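Local coordinates for protein hyaluronidase (Thermobaculum terrenum, PDB 5DIY) that probably removes O-linked N-acetylglucosamine from modified proteins, as a family 84 glycoside hydrolase built on a TIM barrel, here with its predicted proton donor mutated, at residues D241-D244 against P245-T249; M259-P262 against E263-K266; R289-V292 against S293-G297; W370-R373 against P374-E378. All blocks are in the same frame, centred on the assembly; numbering follows the deposited sequence.

Interaction 1 of 4, residues D241-D244 against P245-T249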
ATOM      1  N   ASP C 241      -6.638   6.335   6.764  1.00 24.31           N
ATOM      2  CA  ASP C 241      -7.656   6.044   7.777  1.00 25.65           C
ATOM      3  C   ASP C 241      -7.116   5.300   8.985  1.00 25.68           C
ATOM      4  O   ASP C 241      -6.049   4.686   8.929  1.00 25.42           O
ATOM      5  CB  ASP C 241      -8.797   5.220   7.144  1.00 26.15           C
ATOM      6  CG  ASP C 241     -10.165   5.515   7.751  1.00 27.05           C
ATOM      7  OD1 ASP C 241     -10.268   6.191   8.801  1.00 27.08           O
ATOM      8  OD2 ASP C 241     -11.157   5.040   7.165  1.00 27.50           O
ATOM      9  N   HIS C 242      -7.883   5.382  10.076  1.00 26.47           N
ATOM     10  CA  HIS C 242      -7.660   4.614  11.308  1.00 26.50           C
ATOM     11  C   HIS C 242      -6.384   5.012  12.041  1.00 26.11           C
ATOM     12  O   HIS C 242      -5.792   4.202  12.759  1.00 26.25           O
ATOM     13  CB  HIS C 242      -7.696   3.109  11.027  1.00 27.16           C
ATOM     14  CG  HIS C 242      -8.889   2.682  10.237  1.00 27.50           C
ATOM     15  ND1 HIS C 242      -8.825   1.743   9.230  1.00 28.90           N
ATOM     16  CD2 HIS C 242     -10.177   3.094  10.285  1.00 28.27           C
ATOM     17  CE1 HIS C 242     -10.029   1.583   8.710  1.00 28.78           C
ATOM     18  NE2 HIS C 242     -10.866   2.389   9.333  1.00 28.97           N
ATOM     19  N   ARG C 243      -5.981   6.268  11.866  1.00 25.51           N
ATOM     20  CA  ARG C 243      -4.869   6.846  12.602  1.00 26.06           C
ATOM     21  C   ARG C 243      -5.498   7.793  13.599  1.00 26.76           C
ATOM     22  O   ARG C 243      -6.263   8.676  13.214  1.00 26.60           O
ATOM     23  CB  ARG C 243      -3.894   7.579  11.667  1.00 25.12           C
ATOM     24  CG  ARG C 243      -2.796   6.689  11.103  1.00 24.85           C
ATOM     25  CD  ARG C 243      -3.345   5.648  10.144  1.00 24.86           C
ATOM     26  NE  ARG C 243      -2.336   4.689   9.678  1.00 25.20           N
ATOM     27  CZ  ARG C 243      -2.560   3.395   9.416  1.00 25.24           C
ATOM     28  NH1 ARG C 243      -3.762   2.839   9.588  1.00 25.74           N
ATOM     29  NH2 ARG C 243      -1.561   2.625   8.995  1.00 25.62           N
ATOM     30  N   ASP C 244      -5.196   7.594  14.881  1.00 28.55           N
ATOM     31  CA  ASP C 244      -5.865   8.348  15.947  1.00 30.11           C
ATOM     32  C   ASP C 244      -5.706   9.854  15.741  1.00 30.79           C
ATOM     33  O   ASP C 244      -4.655  10.292  15.289  1.00 31.55           O
ATOM     34  CB  ASP C 244      -5.343   7.938  17.336  1.00 30.76           C
ATOM     35  CG  ASP C 244      -6.141   6.793  17.958  1.00 31.54           C
ATOM     36  OD1 ASP C 244      -6.922   6.117  17.252  1.00 32.18           O
ATOM     37  OD2 ASP C 244      -5.973   6.555  19.173  1.00 32.70           O
ATOM     38  N   PRO C 245      -6.757  10.644  16.043  1.00 33.54           N
ATOM     39  CA  PRO C 245      -6.653  12.111  15.907  1.00 34.35           C
ATOM     40  C   PRO C 245      -5.558  12.788  16.747  1.00 35.52           C
ATOM     41  O   PRO C 245      -5.145  13.897  16.407  1.00 36.02           O
ATOM     42  CB  PRO C 245      -8.031  12.613  16.357  1.00 34.34           C
ATOM     43  CG  PRO C 245      -8.956  11.466  16.167  1.00 34.33           C
ATOM     44  CD  PRO C 245      -8.149  10.209  16.299  1.00 34.04           C
ATOM     45  N   GLU C 246      -5.111  12.136  17.823  1.00 36.59           N
ATOM     46  CA  GLU C 246      -4.122  12.694  18.741  1.00 38.21           C
ATOM     47  C   GLU C 246      -2.778  11.945  18.725  1.00 36.60           C
ATOM     48  O   GLU C 246      -2.016  12.030  19.692  1.00 37.36           O
ATOM     49  CB  GLU C 246      -4.718  12.733  20.157  1.00 41.09           C
ATOM     50  CG  GLU C 246      -6.116  13.344  20.210  1.00 43.87           C
ATOM     51  CD  GLU C 246      -6.637  13.582  21.618  1.00 47.41           C
ATOM     52  OE1 GLU C 246      -7.526  14.454  21.772  1.00 50.60           O
ATOM     53  OE2 GLU C 246      -6.175  12.911  22.571  1.00 49.38           O
ATOM     54  N   LEU C 247      -2.474  11.237  17.630  1.00 35.14           N
ATOM     55  CA  LEU C 247      -1.136  10.644  17.434  1.00 34.32           C
ATOM     56  C   LEU C 247      -0.010  11.679  17.515  1.00 34.40           C
ATOM     57  O   LEU C 247       1.087  11.361  17.998  1.00 31.88           O
ATOM     58  CB  LEU C 247      -1.014   9.926  16.080  1.00 34.23           C
ATOM     59  CG  LEU C 247      -1.562   8.508  15.908  1.00 34.11           C
ATOM     60  CD1 LEU C 247      -1.365   8.070  14.465  1.00 33.44           C
ATOM     61  CD2 LEU C 247      -0.893   7.526  16.864  1.00 33.86           C
ATOM     62  N   HIS C 248      -0.281  12.897  17.035  1.00 34.15           N
ATOM     63  CA  HIS C 248       0.715  13.979  17.044  1.00 36.11           C
ATOM     64  C   HIS C 248       1.332  14.247  18.425  1.00 35.20           C
ATOM     65  O   HIS C 248       2.491  14.636  18.514  1.00 35.22           O
ATOM     66  CB  HIS C 248       0.148  15.273  16.436  1.00 36.52           C
ATOM     67  CG  HIS C 248      -0.998  15.865  17.194  1.00 37.58           C
ATOM     68  ND1 HIS C 248      -0.825  16.689  18.285  1.00 37.71           N
ATOM     69  CD2 HIS C 248      -2.334  15.779  16.997  1.00 37.96           C
ATOM     70  CE1 HIS C 248      -2.004  17.073  18.735  1.00 38.24           C
ATOM     71  NE2 HIS C 248      -2.936  16.535  17.969  1.00 38.52           N
ATOM     72  N   THR C 249       0.560  14.017  19.486  1.00 35.51           N
ATOM     73  CA  THR C 249       1.068  14.086  20.866  1.00 35.31           C
ATOM     74  C   THR C 249       2.252  13.138  21.134  1.00 33.83           C
ATOM     75  O   THR C 249       3.151  13.489  21.891  1.00 33.79           O
ATOM     76  CB  THR C 249      -0.077  13.819  21.875  1.00 34.92           C
ATOM     77  OG1 THR C 249      -1.096  14.810  21.694  1.00 35.02           O
ATOM     78  CG2 THR C 249       0.405  13.861  23.327  1.00 35.23           C
TER
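Asp244 and Leu247 are the two ends of a type I beta turn, in the long connection between the last two strands of the TIM barrel, 218-222 and 251-256. The turn is closed by a weak hydrogen bond from Leu247 N to Asp244 O, 3.3 Å long but nearly straight at 167°. Asp244 O also accepts from the hydroxyl of Tyr275 on helix 262-277. After the turn the chain winds on with helical backbone angles, and Thr249 N bonds to Glu246 O. Leu247 points back over the incoming chain: its CG lies 3.6 Å from Asp244 O, and its methyl CD1 rests 3.9 Å from Arg243 CG. Met207 of helix 204-214 and Tyr275 also touch Leu247. Arg243 bends at its second torsion (chi2 68°), which carries the guanidinium away from the leucine and into the protein. There NH2 forms a salt bridge with Asp222 and bonds to Ser199 O, while NH1 makes a weak bond to Asp241 O within the same strip of chain. The side chain of Arg243 lies about 7 Å from that of Asn223, a residue that binds N-acetylglucosamine. Leu247 CD1 completes the contact, 3.8 Å from Arg243 CB.

Interaction 2 of 4, residues M259-P262 against E263-K266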
ATOM      1  N   MET C 259       2.775   3.911  -3.399  1.00 25.43           N
ATOM      2  CA  MET C 259       2.851   2.877  -4.428  1.00 25.11           C
ATOM      3  C   MET C 259       3.933   3.224  -5.441  1.00 25.39           C
ATOM      4  O   MET C 259       4.264   4.401  -5.640  1.00 25.40           O
ATOM      5  CB  MET C 259       1.505   2.731  -5.151  1.00 24.84           C
ATOM      6  CG  MET C 259       0.347   2.345  -4.242  1.00 24.85           C
ATOM      7  SD  MET C 259      -1.185   2.048  -5.143  1.00 24.66           S
ATOM      8  CE  MET C 259      -1.762   3.724  -5.352  1.00 24.26           C
ATOM      9  N   ALA C 260       4.458   2.199  -6.103  1.00 26.25           N
ATOM     10  CA  ALA C 260       5.311   2.400  -7.288  1.00 27.76           C
ATOM     11  C   ALA C 260       4.562   3.096  -8.454  1.00 29.73           C
ATOM     12  O   ALA C 260       5.193   3.498  -9.428  1.00 31.82           O
ATOM     13  CB  ALA C 260       5.900   1.077  -7.746  1.00 27.53           C
ATOM     14  N   LEU C 261       3.230   3.182  -8.360  1.00 29.27           N
ATOM     15  CA  LEU C 261       2.389   4.053  -9.191  1.00 29.99           C
ATOM     16  C   LEU C 261       2.255   5.446  -8.553  1.00 30.33           C
ATOM     17  O   LEU C 261       1.433   5.628  -7.647  1.00 32.72           O
ATOM     18  CB  LEU C 261       0.990   3.427  -9.337  1.00 30.22           C
ATOM     19  CG  LEU C 261       0.905   1.995  -9.856  1.00 30.28           C
ATOM     20  CD1 LEU C 261      -0.543   1.537  -9.862  1.00 30.72           C
ATOM     21  CD2 LEU C 261       1.518   1.889 -11.239  1.00 30.79           C
ATOM     22  N   PRO C 262       3.064   6.432  -9.003  1.00 29.85           N
ATOM     23  CA  PRO C 262       3.064   7.732  -8.315  1.00 28.95           C
ATOM     24  C   PRO C 262       1.810   8.574  -8.503  1.00 28.77           C
ATOM     25  O   PRO C 262       1.361   9.217  -7.559  1.00 27.91           O
ATOM     26  CB  PRO C 262       4.265   8.467  -8.937  1.00 29.94           C
ATOM     27  CG  PRO C 262       4.512   7.789 -10.236  1.00 30.24           C
ATOM     28  CD  PRO C 262       4.133   6.357 -10.019  1.00 30.28           C
ATOM     29  N   GLU C 263       1.278   8.602  -9.719  1.00 28.05           N
ATOM     30  CA  GLU C 263       0.099   9.409 -10.010  1.00 28.46           C
ATOM     31  C   GLU C 263      -1.123   8.855  -9.266  1.00 27.30           C
ATOM     32  O   GLU C 263      -1.888   9.615  -8.671  1.00 26.54           O
ATOM     33  CB  GLU C 263      -0.147   9.486 -11.526  1.00 29.55           C
ATOM     34  CG  GLU C 263      -1.064  10.619 -11.954  1.00 31.19           C
ATOM     35  CD  GLU C 263      -0.482  12.001 -11.730  1.00 32.01           C
ATOM     36  OE1 GLU C 263       0.756  12.153 -11.697  1.00 33.31           O
ATOM     37  OE2 GLU C 263      -1.277  12.952 -11.603  1.00 33.69           O
ATOM     38  N   ALA C 264      -1.279   7.533  -9.273  1.00 27.42           N
ATOM     39  CA  ALA C 264      -2.341   6.871  -8.501  1.00 27.08           C
ATOM     40  C   ALA C 264      -2.201   7.104  -6.994  1.00 26.59           C
ATOM     41  O   ALA C 264      -3.210   7.211  -6.298  1.00 26.61           O
ATOM     42  CB  ALA C 264      -2.380   5.380  -8.806  1.00 26.93           C
ATOM     43  N   SER C 265      -0.962   7.188  -6.499  1.00 25.50           N
ATOM     44  CA  SER C 265      -0.706   7.467  -5.073  1.00 25.59           C
ATOM     45  C   SER C 265      -1.205   8.834  -4.621  1.00 25.75           C
ATOM     46  O   SER C 265      -1.492   9.024  -3.447  1.00 25.63           O
ATOM     47  CB  SER C 265       0.789   7.357  -4.733  1.00 25.25           C
ATOM     48  OG  SER C 265       1.265   6.038  -4.882  1.00 24.89           O
ATOM     49  N   LYS C 266      -1.314   9.783  -5.545  1.00 26.65           N
ATOM     50  CA  LYS C 266      -1.739  11.139  -5.199  1.00 27.59           C
ATOM     51  C   LYS C 266      -3.123  11.214  -4.569  1.00 27.15           C
ATOM     52  O   LYS C 266      -3.383  12.126  -3.784  1.00 26.83           O
ATOM     53  CB  LYS C 266      -1.664  12.067  -6.410  1.00 28.64           C
ATOM     54  CG  LYS C 266      -0.245  12.326  -6.893  1.00 30.20           C
ATOM     55  CD  LYS C 266      -0.256  13.217  -8.119  1.00 31.16           C
ATOM     56  CE  LYS C 266       1.141  13.448  -8.669  1.00 32.56           C
ATOM     57  NZ  LYS C 266       1.083  14.439  -9.786  1.00 34.45           N
TER
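Ser265 OG lies between two backbone groups of the preceding loop and acts as both donor and acceptor: it donates to Leu261 O at 2.8 Å and accepts from Met259 N at 3.0 Å. The second bond is bent, with an angle of 137° at the hydrogen. Leu261 O takes a further hydrogen bond from Ser265 N at 3.1 Å, so one residue grips this carbonyl twice. The hydroxyl and the amide reach it from opposite faces of its plane, each well off that plane. With OG set beside its own backbone N (chi1 -66°), the serine can serve the carbonyl and still meet the methionine amide. Lys266 N bonds to Glu263 O and makes a weak bond to Pro262 O. Its ammonium group bridges to Glu263 OE1 at 3.0 Å, one turn back along the helix, and has a second acidic partner in Asp25 of helix 20-32. Around the polar core, the Ala264 methyl touches both Met259 CE and Leu261 CB, each at 3.9 Å. Met259 O is bonded by the indole of Trp18, and Glu371 accepts from Ala264 N at the start of the helix. This is the loop-to-helix passage after the eighth strand of a TIM barrel, leading from sugar-binding Asn257 into helix 262-277.

Interaction 3 of 4, residues R289-V292 against S293-G297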
ATOM      1  N   ARG C 289     -13.279  12.593  -1.504  1.00 32.32           N
ATOM      2  CA  ARG C 289     -14.101  13.252  -2.544  1.00 34.08           C
ATOM      3  C   ARG C 289     -13.511  14.576  -3.027  1.00 34.17           C
ATOM      4  O   ARG C 289     -13.545  14.869  -4.224  1.00 34.66           O
ATOM      5  CB  ARG C 289     -15.537  13.475  -2.051  1.00 35.05           C
ATOM      6  CG  ARG C 289     -16.312  12.181  -1.869  1.00 36.38           C
ATOM      7  CD  ARG C 289     -17.574  12.382  -1.038  1.00 37.43           C
ATOM      8  NE  ARG C 289     -18.488  13.336  -1.667  1.00 38.75           N
ATOM      9  CZ  ARG C 289     -19.272  13.082  -2.722  1.00 39.43           C
ATOM     10  NH1 ARG C 289     -19.291  11.885  -3.308  1.00 39.03           N
ATOM     11  NH2 ARG C 289     -20.051  14.050  -3.204  1.00 40.44           N
ATOM     12  N   GLN C 290     -12.983  15.378  -2.106  1.00 34.29           N
ATOM     13  CA  GLN C 290     -12.252  16.589  -2.487  1.00 34.38           C
ATOM     14  C   GLN C 290     -10.987  16.239  -3.286  1.00 33.86           C
ATOM     15  O   GLN C 290     -10.658  16.924  -4.262  1.00 34.95           O
ATOM     16  CB  GLN C 290     -11.898  17.444  -1.267  1.00 36.15           C
ATOM     17  CG  GLN C 290     -11.479  18.863  -1.631  1.00 37.94           C
ATOM     18  CD  GLN C 290     -11.350  19.769  -0.422  1.00 40.32           C
ATOM     19  OE1 GLN C 290     -12.097  20.739  -0.280  1.00 41.80           O
ATOM     20  NE2 GLN C 290     -10.398  19.457   0.460  1.00 40.29           N
ATOM     21  N   ALA C 291     -10.293  15.177  -2.872  1.00 31.49           N
ATOM     22  CA  ALA C 291      -9.125  14.662  -3.597  1.00 29.93           C
ATOM     23  C   ALA C 291      -9.463  14.300  -5.041  1.00 29.86           C
ATOM     24  O   ALA C 291      -8.782  14.752  -5.964  1.00 29.67           O
ATOM     25  CB  ALA C 291      -8.538  13.450  -2.885  1.00 29.05           C
ATOM     26  N   VAL C 292     -10.508  13.486  -5.221  1.00 29.29           N
ATOM     27  CA  VAL C 292     -10.975  13.073  -6.558  1.00 29.99           C
ATOM     28  C   VAL C 292     -11.344  14.286  -7.431  1.00 30.53           C
ATOM     29  O   VAL C 292     -10.942  14.347  -8.588  1.00 31.63           O
ATOM     30  CB  VAL C 292     -12.176  12.082  -6.482  1.00 28.77           C
ATOM     31  CG1 VAL C 292     -12.841  11.889  -7.846  1.00 29.10           C
ATOM     32  CG2 VAL C 292     -11.729  10.732  -5.936  1.00 28.27           C
ATOM     33  N   SER C 293     -12.100  15.232  -6.874  1.00 32.47           N
ATOM     34  CA  SER C 293     -12.505  16.453  -7.597  1.00 34.40           C
ATOM     35  C   SER C 293     -11.313  17.287  -8.081  1.00 34.74           C
ATOM     36  O   SER C 293     -11.218  17.597  -9.269  1.00 35.79           O
ATOM     37  CB  SER C 293     -13.398  17.325  -6.718  1.00 34.96           C
ATOM     38  OG  SER C 293     -14.523  16.593  -6.280  1.00 37.57           O
ATOM     39  N   THR C 294     -10.416  17.630  -7.158  1.00 34.35           N
ATOM     40  CA  THR C 294      -9.197  18.397  -7.455  1.00 34.59           C
ATOM     41  C   THR C 294      -8.306  17.704  -8.488  1.00 34.23           C
ATOM     42  O   THR C 294      -7.923  18.305  -9.495  1.00 35.11           O
ATOM     43  CB  THR C 294      -8.351  18.609  -6.178  1.00 35.49           C
ATOM     44  OG1 THR C 294      -9.125  19.299  -5.192  1.00 36.07           O
ATOM     45  CG2 THR C 294      -7.077  19.420  -6.477  1.00 37.28           C
ATOM     46  N   LEU C 295      -7.986  16.440  -8.230  1.00 33.90           N
ATOM     47  CA  LEU C 295      -7.019  15.698  -9.041  1.00 33.83           C
ATOM     48  C   LEU C 295      -7.591  15.145 -10.350  1.00 32.93           C
ATOM     49  O   LEU C 295      -6.903  15.152 -11.366  1.00 32.25           O
ATOM     50  CB  LEU C 295      -6.402  14.560  -8.217  1.00 34.52           C
ATOM     51  CG  LEU C 295      -5.648  15.007  -6.953  1.00 35.74           C
ATOM     52  CD1 LEU C 295      -5.455  13.853  -5.977  1.00 35.92           C
ATOM     53  CD2 LEU C 295      -4.303  15.634  -7.313  1.00 36.41           C
ATOM     54  N   LEU C 296      -8.832  14.662 -10.317  1.00 32.17           N
ATOM     55  CA  LEU C 296      -9.448  13.976 -11.464  1.00 32.51           C
ATOM     56  C   LEU C 296     -10.659  14.682 -12.091  1.00 32.16           C
ATOM     57  O   LEU C 296     -11.035  14.342 -13.202  1.00 30.76           O
ATOM     58  CB  LEU C 296      -9.861  12.552 -11.058  1.00 32.42           C
ATOM     59  CG  LEU C 296      -8.809  11.684 -10.366  1.00 32.33           C
ATOM     60  CD1 LEU C 296      -9.396  10.324 -10.017  1.00 32.73           C
ATOM     61  CD2 LEU C 296      -7.568  11.519 -11.233  1.00 33.00           C
ATOM     62  N   GLY C 297     -11.267  15.634 -11.385  1.00 33.32           N
ATOM     63  CA  GLY C 297     -12.410  16.395 -11.903  1.00 34.59           C
ATOM     64  C   GLY C 297     -13.724  15.980 -11.262  1.00 35.11           C
ATOM     65  O   GLY C 297     -13.970  14.794 -11.067  1.00 34.39           O
TER
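Arg289 O and Gln290 O each accept two hydrogen bonds from a residue four places on. Ser293 N reaches Arg289 O at 3.0 Å and Ser293 OG reaches the same atom at 2.9 Å. One residue further along, Thr294 N and Thr294 OG1 both lie 3.0 Å from Gln290 O. In each pair the amide and the hydroxyl approach from opposite faces of the carbonyl plane. Both hydroxyls can fold back because they sit beside their own backbone N, with chi1 of -56° in the serine and -59° in the threonine. Leu295 N to Ala291 O continues the alpha-helical pattern, and Leu296 N to Val292 O is the shortest of the series at 2.7 Å. These are the last turns of helix 284-296, which follows the final barrel helix, 262-277. Gly297 is the first residue past the helix; its positive phi turns the chain away, while its amide makes a weak bond back to Val292 O. Leucine packing is looser: Leu295 CD1 lies 4.4 Å from Ala291 CB, and Leu296 CD1 stands equally far from Val292 CG1. Beyond the segments, Ala291 packs on Leu267 and Tyr270 of helix 262-277, Val292 meets Met304, and Leu296 leans on Met304 and Phe368.

Interaction 4 of 4, residues W370-R373 against P374-E378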
ATOM      1  N   TRP C 370      -4.095   5.957 -16.976  1.00 31.10           N
ATOM      2  CA  TRP C 370      -3.082   5.048 -17.536  1.00 31.77           C
ATOM      3  C   TRP C 370      -2.531   4.087 -16.470  1.00 30.44           C
ATOM      4  O   TRP C 370      -2.371   2.902 -16.736  1.00 29.70           O
ATOM      5  CB  TRP C 370      -1.924   5.828 -18.181  1.00 33.18           C
ATOM      6  CG  TRP C 370      -0.881   4.940 -18.791  1.00 34.63           C
ATOM      7  CD1 TRP C 370      -0.878   4.433 -20.059  1.00 36.16           C
ATOM      8  CD2 TRP C 370       0.302   4.438 -18.156  1.00 36.43           C
ATOM      9  NE1 TRP C 370       0.234   3.646 -20.256  1.00 35.74           N
ATOM     10  CE2 TRP C 370       0.977   3.632 -19.106  1.00 36.41           C
ATOM     11  CE3 TRP C 370       0.858   4.591 -16.877  1.00 36.89           C
ATOM     12  CZ2 TRP C 370       2.189   2.980 -18.818  1.00 36.77           C
ATOM     13  CZ3 TRP C 370       2.066   3.939 -16.587  1.00 37.29           C
ATOM     14  CH2 TRP C 370       2.715   3.143 -17.558  1.00 37.21           C
ATOM     15  N   GLU C 371      -2.237   4.596 -15.275  1.00 30.62           N
ATOM     16  CA  GLU C 371      -1.689   3.748 -14.198  1.00 31.20           C
ATOM     17  C   GLU C 371      -2.682   2.689 -13.699  1.00 30.18           C
ATOM     18  O   GLU C 371      -2.302   1.540 -13.485  1.00 30.67           O
ATOM     19  CB  GLU C 371      -1.174   4.588 -13.023  1.00 32.15           C
ATOM     20  CG  GLU C 371       0.189   5.207 -13.280  1.00 33.22           C
ATOM     21  CD  GLU C 371       0.688   6.074 -12.145  1.00 33.87           C
ATOM     22  OE1 GLU C 371       0.046   6.118 -11.072  1.00 34.43           O
ATOM     23  OE2 GLU C 371       1.726   6.746 -12.337  1.00 35.39           O
ATOM     24  N   ILE C 372      -3.947   3.070 -13.545  1.00 30.32           N
ATOM     25  CA  ILE C 372      -4.974   2.158 -13.025  1.00 30.57           C
ATOM     26  C   ILE C 372      -5.701   1.323 -14.096  1.00 30.82           C
ATOM     27  O   ILE C 372      -6.682   0.659 -13.778  1.00 31.56           O
ATOM     28  CB  ILE C 372      -6.004   2.896 -12.126  1.00 30.03           C
ATOM     29  CG1 ILE C 372      -6.961   3.786 -12.932  1.00 29.87           C
ATOM     30  CG2 ILE C 372      -5.286   3.718 -11.063  1.00 30.35           C
ATOM     31  CD1 ILE C 372      -8.335   3.876 -12.304  1.00 30.25           C
ATOM     32  N   ARG C 373      -5.214   1.340 -15.342  1.00 31.22           N
ATOM     33  CA  ARG C 373      -5.882   0.656 -16.455  1.00 31.45           C
ATOM     34  C   ARG C 373      -6.067  -0.855 -16.261  1.00 30.11           C
ATOM     35  O   ARG C 373      -7.124  -1.379 -16.616  1.00 29.04           O
ATOM     36  CB  ARG C 373      -5.163   0.927 -17.785  1.00 34.17           C
ATOM     37  CG  ARG C 373      -5.939   0.490 -19.023  1.00 36.34           C
ATOM     38  CD  ARG C 373      -5.047   0.404 -20.250  1.00 38.73           C
ATOM     39  NE  ARG C 373      -4.748   1.724 -20.802  1.00 40.97           N
ATOM     40  CZ  ARG C 373      -3.784   1.992 -21.685  1.00 42.15           C
ATOM     41  NH1 ARG C 373      -2.969   1.038 -22.141  1.00 43.48           N
ATOM     42  NH2 ARG C 373      -3.624   3.242 -22.110  1.00 42.90           N
ATOM     43  N   PRO C 374      -5.052  -1.562 -15.711  1.00 28.46           N
ATOM     44  CA  PRO C 374      -5.242  -3.002 -15.477  1.00 28.22           C
ATOM     45  C   PRO C 374      -6.424  -3.339 -14.563  1.00 28.40           C
ATOM     46  O   PRO C 374      -7.066  -4.375 -14.752  1.00 28.78           O
ATOM     47  CB  PRO C 374      -3.923  -3.430 -14.827  1.00 28.27           C
ATOM     48  CG  PRO C 374      -2.933  -2.440 -15.325  1.00 27.87           C
ATOM     49  CD  PRO C 374      -3.678  -1.145 -15.381  1.00 28.13           C
ATOM     50  N   TRP C 375      -6.707  -2.459 -13.605  1.00 27.52           N
ATOM     51  CA  TRP C 375      -7.837  -2.632 -12.702  1.00 27.84           C
ATOM     52  C   TRP C 375      -9.143  -2.325 -13.425  1.00 27.22           C
ATOM     53  O   TRP C 375     -10.123  -3.034 -13.230  1.00 26.50           O
ATOM     54  CB  TRP C 375      -7.673  -1.776 -11.437  1.00 27.46           C
ATOM     55  CG  TRP C 375      -6.620  -2.316 -10.510  1.00 27.93           C
ATOM     56  CD1 TRP C 375      -6.809  -3.202  -9.489  1.00 27.82           C
ATOM     57  CD2 TRP C 375      -5.215  -2.024 -10.529  1.00 27.84           C
ATOM     58  NE1 TRP C 375      -5.617  -3.474  -8.867  1.00 27.11           N
ATOM     59  CE2 TRP C 375      -4.620  -2.769  -9.488  1.00 27.71           C
ATOM     60  CE3 TRP C 375      -4.402  -1.198 -11.316  1.00 28.58           C
ATOM     61  CZ2 TRP C 375      -3.249  -2.708  -9.208  1.00 28.08           C
ATOM     62  CZ3 TRP C 375      -3.033  -1.144 -11.042  1.00 28.71           C
ATOM     63  CH2 TRP C 375      -2.474  -1.898  -9.998  1.00 28.42           C
ATOM     64  N   LEU C 376      -9.149  -1.283 -14.262  1.00 27.60           N
ATOM     65  CA  LEU C 376     -10.312  -0.967 -15.108  1.00 28.91           C
ATOM     66  C   LEU C 376     -10.668  -2.097 -16.080  1.00 29.06           C
ATOM     67  O   LEU C 376     -11.839  -2.427 -16.240  1.00 28.20           O
ATOM     68  CB  LEU C 376     -10.091   0.327 -15.899  1.00 29.20           C
ATOM     69  CG  LEU C 376     -10.082   1.653 -15.135  1.00 29.74           C
ATOM     70  CD1 LEU C 376      -9.585   2.775 -16.040  1.00 29.51           C
ATOM     71  CD2 LEU C 376     -11.463   1.985 -14.590  1.00 30.40           C
ATOM     72  N   GLU C 377      -9.654  -2.683 -16.715  1.00 29.73           N
ATOM     73  CA  GLU C 377      -9.858  -3.775 -17.669  1.00 30.68           C
ATOM     74  C   GLU C 377     -10.512  -4.990 -17.022  1.00 30.03           C
ATOM     75  O   GLU C 377     -11.504  -5.513 -17.535  1.00 29.34           O
ATOM     76  CB  GLU C 377      -8.530  -4.189 -18.317  1.00 32.69           C
ATOM     77  CG  GLU C 377      -8.024  -3.202 -19.365  1.00 35.06           C
ATOM     78  CD  GLU C 377      -6.633  -3.538 -19.895  1.00 36.24           C
ATOM     79  OE1 GLU C 377      -6.022  -4.529 -19.445  1.00 38.17           O
ATOM     80  OE2 GLU C 377      -6.136  -2.796 -20.770  1.00 39.96           O
ATOM     81  N   GLU C 378      -9.954  -5.433 -15.897  1.00 28.70           N
ATOM     82  CA  GLU C 378     -10.518  -6.569 -15.167  1.00 27.28           C
ATOM     83  C   GLU C 378     -11.869  -6.247 -14.504  1.00 26.65           C
ATOM     84  O   GLU C 378     -12.710  -7.130 -14.389  1.00 26.82           O
ATOM     85  CB  GLU C 378      -9.499  -7.158 -14.183  1.00 27.32           C
ATOM     86  CG  GLU C 378      -8.574  -8.144 -14.886  1.00 27.91           C
ATOM     87  CD  GLU C 378      -7.303  -8.486 -14.136  1.00 27.98           C
ATOM     88  OE1 GLU C 378      -7.239  -8.346 -12.894  1.00 27.80           O
ATOM     89  OE2 GLU C 378      -6.354  -8.940 -14.799  1.00 28.05           O
TER
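Trp375 turns back alongside the end of the preceding helix, its side chain running beside the backbone of Glu371 and Ile372. CB begins 3.5 Å from Ile372 O. The first torsion sets CG beside the backbone N (chi1 -73°), and the second then turns the six-membered ring back toward Glu371 and Ile372. Its CE3 then comes 3.8 Å from Ile372 CA, and CZ3 meets Glu371 O at 3.7 Å, the carbonyl oxygen lying at the ring edge and near its plane. On the pyrrole side NE1 finds its acceptor in the backbone oxygen of Pro233, while Phe307 of helix 301-308 packs against the indole. The backbone here forms a helix-to-helix junction: Ile372 both leaves helix 367-371 and takes the N-cap position of helix 373-398, a long helix beyond the barrel. Ile372 O accepts a bond from Leu376 N at 3.2 Å, in the carbonyl plane, and a weak one from Trp375 N. Glu377 N continues the pattern to Arg373 O at 2.8 Å. Ile372 places CG1 between its own N and carbonyl carbon (chi1 73°), and CD1 at its end lies 4.0 Å from Leu376 CG; Phe307 touches both residues. On the exposed flank the aliphatic part of Arg373 runs past the Glu377 carboxylate. The charged atoms are not in contact; instead Arg373 CD sits 3.4 Å from Glu377 OE2, with the guanidinium and carboxylate planes 26° apart.

Overall arrangement
All four contacts are local and follow one another along the chain, without nesting or crossing. Interaction 1 closes a turn in the connection between barrel strands 218-222 and 251-256. Interaction 2 comes after the last strand, where the loop enters helix 262-277, and its centre is about 23 Å from that of interaction 1. Interaction 3 ends the next helix, 284-296, and touches interaction 2 through Leu295 CD1 against Lys266 O. Interaction 4 joins helix 367-371 to helix 373-398. Although far along the chain, it meets interaction 2 directly, Glu371 reaching the first turn of helix 262-277, and so ties the helical region beyond the barrel to the barrel's closing helix.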